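Local coordinates for protein tumor necrosis factor receptor superfamily member 16 (Rattus norvegicus, PDB 4F42) that serves as a low-affinity neurotrophin receptor, whose intracellular death domain probably passes the signal on to cytoplasmic partners, at residues Leu28-Tyr34 with Leu52-Trp56. Residues are numbered along the deposited sequence; the frame is centred on the assembly and turned at random.
Sequences LAGELGY and LLASW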
loop_
_atom_site.group_PDB
_atom_site.type_symbol
_atom_site.label_atom_id
_atom_site.label_comp_id
_atom_site.label_asym_id
_atom_site.label_seq_id
_atom_site.Cartn_x
_atom_site.Cartn_y
_atom_site.Cartn_z
ATOM N N LEU A 28 -5.921 -0.778 -4.179
ATOM C CA LEU A 28 -4.922 0.259 -3.913
ATOM C C LEU A 28 -3.886 0.362 -5.025
ATOM O O LEU A 28 -3.566 1.461 -5.484
ATOM C CB LEU A 28 -4.240 0.007 -2.568
ATOM C CG LEU A 28 -3.037 0.860 -2.189
ATOM C CD1 LEU A 28 -3.458 2.303 -1.988
ATOM C CD2 LEU A 28 -2.420 0.306 -0.924
ATOM N N ALA A 29 -3.363 -0.781 -5.456
ATOM C CA ALA A 29 -2.382 -0.805 -6.525
ATOM C C ALA A 29 -2.939 -0.132 -7.781
ATOM O O ALA A 29 -2.243 0.655 -8.418
ATOM C CB ALA A 29 -1.951 -2.208 -6.812
ATOM N N GLY A 30 -4.197 -0.422 -8.115
ATOM C CA GLY A 30 -4.884 0.255 -9.214
ATOM C C GLY A 30 -4.785 1.766 -9.093
ATOM O O GLY A 30 -4.415 2.447 -10.049
ATOM N N GLU A 31 -5.100 2.278 -7.901
ATOM C CA GLU A 31 -5.028 3.706 -7.586
ATOM C C GLU A 31 -3.603 4.267 -7.681
ATOM O O GLU A 31 -3.403 5.413 -8.089
ATOM C CB GLU A 31 -5.627 3.960 -6.195
ATOM C CG GLU A 31 -5.623 5.408 -5.711
ATOM C CD GLU A 31 -6.346 6.387 -6.639
ATOM O OE1 GLU A 31 -7.308 5.990 -7.346
ATOM O OE2 GLU A 31 -5.953 7.577 -6.642
ATOM N N LEU A 32 -2.618 3.454 -7.310
ATOM C CA LEU A 32 -1.212 3.863 -7.389
ATOM C C LEU A 32 -0.666 3.813 -8.829
ATOM O O LEU A 32 0.470 4.227 -9.094
ATOM C CB LEU A 32 -0.358 3.036 -6.426
ATOM C CG LEU A 32 -0.660 3.145 -4.925
ATOM C CD1 LEU A 32 0.141 2.106 -4.172
ATOM C CD2 LEU A 32 -0.348 4.533 -4.396
ATOM N N GLY A 33 -1.491 3.329 -9.754
ATOM C CA GLY A 33 -1.190 3.399 -11.181
ATOM C C GLY A 33 -0.652 2.126 -11.823
ATOM O O GLY A 33 -0.105 2.183 -12.921
ATOM N N TYR A 34 -0.808 0.990 -11.142
ATOM C CA TYR A 34 -0.378 -0.308 -11.647
ATOM C C TYR A 34 -1.449 -0.945 -12.526
ATOM O O TYR A 34 -2.611 -1.004 -12.140
ATOM C CB TYR A 34 -0.087 -1.249 -10.476
ATOM C CG TYR A 34 1.164 -0.937 -9.703
ATOM C CD1 TYR A 34 2.377 -1.504 -10.066
ATOM C CD2 TYR A 34 1.134 -0.083 -8.595
ATOM C CE1 TYR A 34 3.539 -1.230 -9.361
ATOM C CE2 TYR A 34 2.300 0.209 -7.877
ATOM C CZ TYR A 34 3.492 -0.377 -8.268
ATOM O OH TYR A 34 4.649 -0.116 -7.595
ATOM N N LEU A 52 4.346 -5.402 -3.359
ATOM C CA LEU A 52 3.819 -4.246 -4.076
ATOM C C LEU A 52 4.364 -2.959 -3.498
ATOM O O LEU A 52 4.884 -2.118 -4.222
ATOM C CB LEU A 52 2.291 -4.214 -4.019
ATOM C CG LEU A 52 1.670 -2.919 -4.560
ATOM C CD1 LEU A 52 1.382 -3.046 -6.039
ATOM C CD2 LEU A 52 0.405 -2.579 -3.791
ATOM N N LEU A 53 4.236 -2.816 -2.185
ATOM C CA LEU A 53 4.652 -1.625 -1.471
ATOM C C LEU A 53 6.163 -1.414 -1.459
ATOM O O LEU A 53 6.618 -0.278 -1.416
ATOM C CB LEU A 53 4.080 -1.655 -0.050
ATOM C CG LEU A 53 2.540 -1.640 -0.005
ATOM C CD1 LEU A 53 2.025 -1.974 1.376
ATOM C CD2 LEU A 53 1.963 -0.305 -0.502
ATOM N N ALA A 54 6.933 -2.504 -1.495
ATOM C CA ALA A 54 8.392 -2.440 -1.618
ATOM C C ALA A 54 8.790 -1.916 -2.990
ATOM O O ALA A 54 9.742 -1.143 -3.115
ATOM C CB ALA A 54 9.006 -3.807 -1.391
ATOM N N SER A 55 8.065 -2.360 -4.013
ATOM C CA SER A 55 8.253 -1.887 -5.379
ATOM C C SER A 55 7.843 -0.414 -5.478
ATOM O O SER A 55 8.664 0.432 -5.844
ATOM C CB SER A 55 7.452 -2.756 -6.356
ATOM O OG SER A 55 7.252 -2.101 -7.598
ATOM N N TRP A 56 6.583 -0.119 -5.142
ATOM C CA TRP A 56 6.065 1.257 -5.104
ATOM C C TRP A 56 6.973 2.178 -4.279
ATOM O O TRP A 56 7.368 3.251 -4.738
ATOM C CB TRP A 56 4.629 1.275 -4.545
ATOM C CG TRP A 56 4.066 2.655 -4.351
ATOM C CD1 TRP A 56 3.633 3.512 -5.333
ATOM C CD2 TRP A 56 3.884 3.344 -3.108
ATOM N NE1 TRP A 56 3.194 4.685 -4.775
ATOM C CE2 TRP A 56 3.338 4.612 -3.412
ATOM C CE3 TRP A 56 4.125 3.015 -1.770
ATOM C CZ2 TRP A 56 3.028 5.552 -2.417
ATOM C CZ3 TRP A 56 3.822 3.947 -0.784
ATOM C CH2 TRP A 56 3.277 5.198 -1.109
#
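L52 reaches from helix 48-56 to A29 and Y34 of 28-34, joining two helices of the death-domain helical bundle that run nearly parallel, the axes of the two short segments 13° apart and 11.7 Å at closest approach. Its CG stands anti to the backbone N (chi1 171°), which turns the branch toward A29 and Y34. There CD1 meets A29 CB at 3.5 Å and also sits over one face of the Y34 ring, offset toward its rim, a CH-pi contact 3.9 Å from CD1 to the ring centroid. I39 of helix 36-41 also packs on A29 and Y34, and the ring of H38 meets that of Y34 edge-to-face. L53 contributes less: its CD2 meets CD2 of L28 at 4.4 Å, and L28 continues onto L67 and A70 of helix 64-73. OG of S55 lies near the plane of the Y34 ring and shares a 3.3 Å hydrogen bond with Y34 OH, the only hydrogen bond between the two segments. G33, at positive phi, ends helix 24-32 in a Schellman motif, with Y34 N bonded back to A29 O, and the chain then turns the tyrosine toward helix 48-56. W56 closes the last turn, its own N bonded to L52 O. Its indole lies broadside to L32, whose side chain crosses it at about a right angle: CD1 sits over the five-membered ring, 3.9 Å from the centroid and only 5° off the normal. With an alanine here the indole is gone, which would probably open a gap beside the L32 methyls and let that side chain turn more easily. CD2, the other methyl of L32, overhangs the NE1-CE2 edge, 3.6 Å from W56 NE1 and 3.8 Å from W56 CE2.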